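PDB 4IRX: sugar ABC transporter, periplasmic sugar-binding protein from Caulobacter crescentus, which binds myo-inositol in the periplasm and probably delivers it to an ABC transporter for uptake. Local coordinates for residues R118-W123 against K224-D229; V135-D140 against D196-L201. All blocks are in the same frame, centred on the assembly; numbering follows the deposited sequence.

Contact 1. Residues R118-W123 against K224-D229; sequences RAMADW and KVIGFD. With INS (1,2,3,4,5,6-hexahydroxy-cyclohexane), chain C.
M120 and W123 reach the strand 224-226 from one side of their helix by different torsions. W123 CG is anti to the backbone N (chi1 179°), which sets it toward I226 and lets the indole reach K224. The M120 chain, a selenomethionine here, runs extended to SE and then bends at chi3 (91°), swinging CE toward the strand. CE slips past I226, 3.7 Å from I226 CG2, and comes within 3.4 Å of G227 O, a buried carbonyl for which the model has no hydrogen-bonding partner. SE meets the F228 ring at its edge, 3.9 Å from F228 CD2, a Met-aromatic contact with the two side chains nearly perpendicular. A long, flexible, apolar chain suits this position because it can touch a branched side chain and a ring at once. On the other branch of I226, CD1 lies over one face of the W123 indole, offset toward its rim, although the modelled closeness is doubtful. At the start of the strand, K224 CD touches the ring edge, 3.8 Å from W123 CH2, while K224 NZ is bonded to A221 O. An alanine in place of W123 would probably open a gap beside I226 CD1 and K224 CD and leave the lysine chain less restrained. The axes of segments 118-123 and 224-226 approach to 10.8 Å and run nearly antiparallel (160°), helix over parallel sheet as in the α/β lobes of periplasmic sugar-binding proteins. Beyond the strand, F228 makes a cation-pi contact with R149. Helix and strand thus pack through apolar groups, without a hydrogen bond between them, and D229, just beyond, is the polar end: OD1, also bonded by Q249, accepts INS O2 (2.7 Å) and OD2 accepts the adjacent INS O3 (2.6 Å).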
loop_
_atom_site.group_PDB
_atom_site.type_symbol
_atom_site.label_atom_id
_atom_site.label_comp_id
_atom_site.label_asym_id
_atom_site.label_seq_id
_atom_site.Cartn_x
_atom_site.Cartn_y
_atom_site.Cartn_z
ATOM N N ARG A 118 -6.959 -9.144 7.224
ATOM C CA ARG A 118 -7.472 -10.118 8.192
ATOM C C ARG A 118 -6.868 -9.896 9.589
ATOM O O ARG A 118 -7.565 -10.048 10.595
ATOM C CB ARG A 118 -7.232 -11.566 7.692
ATOM C CG ARG A 118 -7.700 -12.652 8.643
ATOM C CD ARG A 118 -9.180 -12.577 8.766
ATOM N NE ARG A 118 -9.768 -13.534 9.715
ATOM C CZ ARG A 118 -10.506 -14.588 9.364
ATOM N NH1 ARG A 118 -10.684 -14.892 8.075
ATOM N NH2 ARG A 118 -11.060 -15.352 10.313
ATOM N N ALA A 119 -5.593 -9.522 9.662
ATOM C CA ALA A 119 -4.965 -9.185 10.955
ATOM C C ALA A 119 -5.671 -8.035 11.662
ATOM O O ALA A 119 -5.865 -8.059 12.879
ATOM C CB ALA A 119 -3.496 -8.832 10.760
HETATM N N MSE A 120 -6.021 -7.008 10.899
HETATM C CA MSE A 120 -6.778 -5.871 11.467
HETATM C C MSE A 120 -8.114 -6.325 12.031
HETATM O O MSE A 120 -8.476 -5.968 13.143
HETATM C CB MSE A 120 -7.061 -4.838 10.370
HETATM C CG MSE A 120 -5.817 -4.271 9.696
HETATM SE SE MSE A 120 -6.291 -3.022 8.267
HETATM C CE MSE A 120 -6.318 -1.357 9.302
ATOM N N ALA A 121 -8.871 -7.089 11.249
ATOM C CA ALA A 121 -10.181 -7.554 11.700
ATOM C C ALA A 121 -10.058 -8.522 12.882
ATOM O O ALA A 121 -10.892 -8.495 13.787
ATOM C CB ALA A 121 -10.956 -8.234 10.524
ATOM N N ASP A 122 -9.038 -9.376 12.861
ATOM C CA ASP A 122 -8.830 -10.343 13.945
ATOM C C ASP A 122 -8.534 -9.593 15.233
ATOM O O ASP A 122 -8.992 -9.997 16.305
ATOM C CB ASP A 122 -7.721 -11.367 13.626
ATOM C CG ASP A 122 -8.156 -12.434 12.632
ATOM O OD1 ASP A 122 -9.361 -12.567 12.335
ATOM O OD2 ASP A 122 -7.251 -13.135 12.117
ATOM N N TRP A 123 -7.799 -8.494 15.128
ATOM C CA TRP A 123 -7.584 -7.631 16.278
ATOM C C TRP A 123 -8.901 -7.107 16.850
ATOM O O TRP A 123 -9.096 -7.071 18.084
ATOM C CB TRP A 123 -6.614 -6.464 15.961
ATOM C CG TRP A 123 -6.416 -5.553 17.143
ATOM C CD1 TRP A 123 -5.451 -5.625 18.101
ATOM C CD2 TRP A 123 -7.257 -4.453 17.496
ATOM N NE1 TRP A 123 -5.638 -4.623 19.036
ATOM C CE2 TRP A 123 -6.739 -3.886 18.681
ATOM C CE3 TRP A 123 -8.395 -3.888 16.922
ATOM C CZ2 TRP A 123 -7.333 -2.774 19.304
ATOM C CZ3 TRP A 123 -8.982 -2.777 17.540
ATOM C CH2 TRP A 123 -8.445 -2.240 18.712
ATOM N N LYS A 224 -11.254 3.908 18.552
ATOM C CA LYS A 224 -9.908 3.443 18.275
ATOM C C LYS A 224 -9.582 3.444 16.799
ATOM O O LYS A 224 -10.382 2.996 15.982
ATOM C CB LYS A 224 -9.732 2.041 18.831
ATOM C CG LYS A 224 -9.907 1.986 20.329
ATOM C CD LYS A 224 -9.542 0.631 20.877
ATOM C CE LYS A 224 -9.734 0.589 22.398
ATOM N NZ LYS A 224 -8.817 1.517 23.121
ATOM N N VAL A 225 -8.369 3.874 16.474
ATOM C CA VAL A 225 -7.948 3.956 15.084
ATOM C C VAL A 225 -6.804 2.987 14.825
ATOM O O VAL A 225 -5.847 2.941 15.588
ATOM C CB VAL A 225 -7.493 5.409 14.732
ATOM C CG1 VAL A 225 -6.871 5.489 13.353
ATOM C CG2 VAL A 225 -8.673 6.388 14.844
ATOM N N ILE A 226 -6.930 2.204 13.750
ATOM C CA ILE A 226 -5.910 1.266 13.316
ATOM C C ILE A 226 -5.543 1.629 11.907
ATOM O O ILE A 226 -6.425 1.938 11.090
ATOM C CB ILE A 226 -6.416 -0.189 13.309
ATOM C CG1 ILE A 226 -6.849 -0.610 14.697
ATOM C CG2 ILE A 226 -5.327 -1.129 12.844
ATOM C CD1 ILE A 226 -6.812 -2.094 14.856
ATOM N N GLY A 227 -4.244 1.644 11.623
ATOM C CA GLY A 227 -3.766 1.955 10.286
ATOM C C GLY A 227 -3.051 0.782 9.626
ATOM O O GLY A 227 -3.164 -0.377 10.022
ATOM N N PHE A 228 -2.288 1.133 8.613
ATOM C CA PHE A 228 -1.548 0.164 7.811
ATOM C C PHE A 228 -0.386 0.936 7.224
ATOM O O PHE A 228 -0.585 2.007 6.654
ATOM C CB PHE A 228 -2.467 -0.375 6.694
ATOM C CG PHE A 228 -2.052 -1.734 6.140
ATOM C CD1 PHE A 228 -0.931 -1.858 5.325
ATOM C CD2 PHE A 228 -2.802 -2.875 6.429
ATOM C CE1 PHE A 228 -0.539 -3.126 4.805
ATOM C CE2 PHE A 228 -2.444 -4.136 5.919
ATOM C CZ PHE A 228 -1.302 -4.269 5.099
ATOM N N ASP A 229 0.826 0.403 7.368
ATOM C CA ASP A 229 2.104 0.868 6.727
ATOM C C ASP A 229 3.245 0.996 7.727
ATOM O O ASP A 229 4.400 0.924 7.343
ATOM C CB ASP A 229 2.059 2.209 5.945
ATOM C CG ASP A 229 1.259 2.125 4.668
ATOM O OD1 ASP A 229 0.982 0.998 4.211
ATOM O OD2 ASP A 229 0.886 3.189 4.133
HETATM C C1 INS C . 0.340 0.799 -0.143
HETATM C C2 INS C . 0.356 1.668 1.071
HETATM C C3 INS C . -0.002 3.073 0.661
HETATM C C4 INS C . -1.372 3.106 0.063
HETATM C C5 INS C . -1.408 2.287 -1.173
HETATM C C6 INS C . -0.979 0.866 -0.887
HETATM O O1 INS C . 0.639 -0.529 0.208
HETATM O O2 INS C . -0.539 1.167 2.018
HETATM O O3 INS C . 0.087 3.949 1.759
HETATM O O4 INS C . -1.767 4.415 -0.198
HETATM O O5 INS C . -2.689 2.332 -1.715
HETATM O O6 INS C . -1.035 0.066 -2.039
#

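Contact 2. Residues V135-D140 against D196-L201; sequences VVITND and DVILCL. With INS (1,2,3,4,5,6-hexahydroxy-cyclohexane), chain C.
N139 and L201 cross at about a right angle at the pocket end of two neighbouring strands, with N139 OD1 3.4 Å from L201 CB. The other branch of the amide faces the ligand: N139 ND2 gives INS O5 a nearly straight bond (2.8 Å, 174°). That same hydroxyl donates to D140 OD2 at 2.6 Å. With N139 CG between the backbone N and the carbonyl carbon (chi1 63°), the amide carbon is set between L201 and the ligand. R97, Q20 and S174, pocket residues themselves, position D140: R97 by a salt bridge to OD2, Q20 by a bond to the same oxygen, S174 through the backbone N.

Behind this shell, strands 132-138 and 197-200 run parallel, pairing V135 with I198, V136 with L199 and I137 with C200. Four backbone bonds of 2.8 to 2.9 Å join them, V135 N to V197 O, L199 N to V135 O, I137 N to L199 O and L201 N to I137 O. Beta-branched V135, I137 and I198 suit the extended backbone and pack beneath helix 176-189; I137 CG1 meets I198 CG2 at 4.0 Å. On the other face, L199 reaches V153 of helix 144-160, and V136 CG1 touches L201 CD1.

An apolar, hydrogen-bonded sheet thus presents an amide and a carboxylate at its end, so that one inositol hydroxyl is recognised both as acceptor and as donor.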
loop_
_atom_site.group_PDB
_atom_site.type_symbol
_atom_site.label_atom_id
_atom_site.label_comp_id
_atom_site.label_asym_id
_atom_site.label_seq_id
_atom_site.Cartn_x
_atom_site.Cartn_y
_atom_site.Cartn_z
ATOM N N VAL A 135 -15.929 1.250 11.402
ATOM C CA VAL A 135 -15.890 2.047 10.175
ATOM C C VAL A 135 -14.665 1.618 9.392
ATOM O O VAL A 135 -13.592 1.449 9.970
ATOM C CB VAL A 135 -15.793 3.559 10.522
ATOM C CG1 VAL A 135 -15.526 4.412 9.264
ATOM C CG2 VAL A 135 -17.081 4.002 11.163
ATOM N N VAL A 136 -14.806 1.430 8.080
ATOM C CA VAL A 136 -13.661 1.055 7.245
ATOM C C VAL A 136 -13.392 2.174 6.244
ATOM O O VAL A 136 -14.293 2.595 5.518
ATOM C CB VAL A 136 -13.892 -0.319 6.530
ATOM C CG1 VAL A 136 -12.655 -0.712 5.669
ATOM C CG2 VAL A 136 -14.228 -1.382 7.559
ATOM N N ILE A 137 -12.175 2.721 6.280
ATOM C CA ILE A 137 -11.749 3.774 5.353
ATOM C C ILE A 137 -10.678 3.178 4.431
ATOM O O ILE A 137 -9.602 2.779 4.877
ATOM C CB ILE A 137 -11.143 4.991 6.097
ATOM C CG1 ILE A 137 -12.123 5.521 7.156
ATOM C CG2 ILE A 137 -10.719 6.062 5.097
ATOM C CD1 ILE A 137 -13.369 6.156 6.597
ATOM N N THR A 138 -10.989 3.077 3.141
ATOM C CA THR A 138 -10.147 2.315 2.214
ATOM C C THR A 138 -9.138 3.178 1.459
ATOM O O THR A 138 -9.338 4.388 1.276
ATOM C CB THR A 138 -10.973 1.515 1.180
ATOM O OG1 THR A 138 -11.542 2.422 0.214
ATOM C CG2 THR A 138 -12.086 0.729 1.863
ATOM N N ASN A 139 -8.033 2.550 1.066
ATOM C CA ASN A 139 -7.017 3.184 0.228
ATOM C C ASN A 139 -7.345 3.054 -1.269
ATOM O O ASN A 139 -8.281 2.342 -1.633
ATOM C CB ASN A 139 -5.660 2.532 0.513
ATOM C CG ASN A 139 -5.632 1.050 0.162
ATOM O OD1 ASN A 139 -6.470 0.278 0.639
ATOM N ND2 ASN A 139 -4.647 0.632 -0.660
ATOM N N ASP A 140 -6.546 3.733 -2.102
ATOM C CA ASP A 140 -6.520 3.591 -3.585
ATOM C C ASP A 140 -7.474 2.531 -4.183
ATOM O O ASP A 140 -7.093 1.366 -4.332
ATOM C CB ASP A 140 -5.089 3.225 -4.065
ATOM C CG ASP A 140 -4.095 4.362 -3.970
ATOM O OD1 ASP A 140 -4.429 5.552 -4.231
ATOM O OD2 ASP A 140 -2.917 4.075 -3.669
ATOM N N ASP A 196 -16.743 2.092 17.525
ATOM C CA ASP A 196 -15.686 1.631 18.403
ATOM C C ASP A 196 -14.315 1.679 17.749
ATOM O O ASP A 196 -13.312 1.947 18.386
ATOM C CB ASP A 196 -15.966 0.179 18.823
ATOM C CG ASP A 196 -17.192 0.065 19.676
ATOM O OD1 ASP A 196 -17.114 0.560 20.819
ATOM O OD2 ASP A 196 -18.232 -0.488 19.228
ATOM N N VAL A 197 -14.275 1.379 16.456
ATOM C CA VAL A 197 -13.025 1.214 15.739
ATOM C C VAL A 197 -13.164 1.819 14.355
ATOM O O VAL A 197 -14.185 1.643 13.698
ATOM C CB VAL A 197 -12.651 -0.279 15.577
ATOM C CG1 VAL A 197 -11.343 -0.464 14.732
ATOM C CG2 VAL A 197 -12.551 -0.956 16.932
ATOM N N ILE A 198 -12.146 2.575 13.957
ATOM C CA ILE A 198 -12.001 3.043 12.580
ATOM C C ILE A 198 -10.765 2.326 12.016
ATOM O O ILE A 198 -9.616 2.590 12.416
ATOM C CB ILE A 198 -11.808 4.578 12.522
ATOM C CG1 ILE A 198 -12.929 5.269 13.284
ATOM C CG2 ILE A 198 -11.842 5.042 11.086
ATOM C CD1 ILE A 198 -12.801 6.783 13.365
ATOM N N LEU A 199 -11.009 1.420 11.081
ATOM C CA LEU A 199 -9.938 0.702 10.395
ATOM C C LEU A 199 -9.569 1.463 9.135
ATOM O O LEU A 199 -10.386 1.594 8.216
ATOM C CB LEU A 199 -10.394 -0.720 10.018
ATOM C CG LEU A 199 -10.713 -1.732 11.119
ATOM C CD1 LEU A 199 -11.018 -3.104 10.540
ATOM C CD2 LEU A 199 -9.545 -1.850 12.101
ATOM N N CYS A 200 -8.352 1.998 9.108
ATOM C CA CYS A 200 -7.891 2.800 7.985
ATOM C C CYS A 200 -6.827 2.028 7.242
ATOM O O CYS A 200 -5.869 1.537 7.847
ATOM C CB CYS A 200 -7.300 4.109 8.487
ATOM S SG CYS A 200 -8.484 5.131 9.346
ATOM N N LEU A 201 -6.989 1.936 5.924
ATOM C CA LEU A 201 -6.140 1.049 5.147
ATOM C C LEU A 201 -4.811 1.679 4.696
ATOM O O LEU A 201 -4.061 1.097 3.905
ATOM C CB LEU A 201 -6.930 0.412 3.998
ATOM C CG LEU A 201 -7.752 -0.829 4.391
ATOM C CD1 LEU A 201 -8.633 -0.677 5.616
ATOM C CD2 LEU A 201 -8.582 -1.255 3.206
HETATM C C1 INS C . 0.340 0.799 -0.143
HETATM C C2 INS C . 0.356 1.668 1.071
HETATM C C3 INS C . -0.002 3.073 0.661
HETATM C C4 INS C . -1.372 3.106 0.063
HETATM C C5 INS C . -1.408 2.287 -1.173
HETATM C C6 INS C . -0.979 0.866 -0.887
HETATM O O1 INS C . 0.639 -0.529 0.208
HETATM O O2 INS C . -0.539 1.167 2.018
HETATM O O3 INS C . 0.087 3.949 1.759
HETATM O O4 INS C . -1.767 4.415 -0.198
HETATM O O5 INS C . -2.689 2.332 -1.715
HETATM O O6 INS C . -1.035 0.066 -2.039
#

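In the fold
The two contacts, whose centres lie about 8 Å apart, share one parallel sheet: 224-226 lies beside 197-200, joined by probable hydrogen bonds from I198 N to K224 O (2.7 Å) and from C200 N to I226 O (2.8 Å). M120 CE of contact 1 also packs on C200 O of contact 2, at 3.3 Å, and F228 CB lies 3.5 Å from L201 O. Both contacts end at the inositol. Contact 1 supplies the acceptors for O2 and O3, contact 2 a donor and an acceptor for O5, across the ring from O2. Q20 and D96, which follow strands of the seven-stranded sheet, bind the ligand as well, placing it between the two lobes.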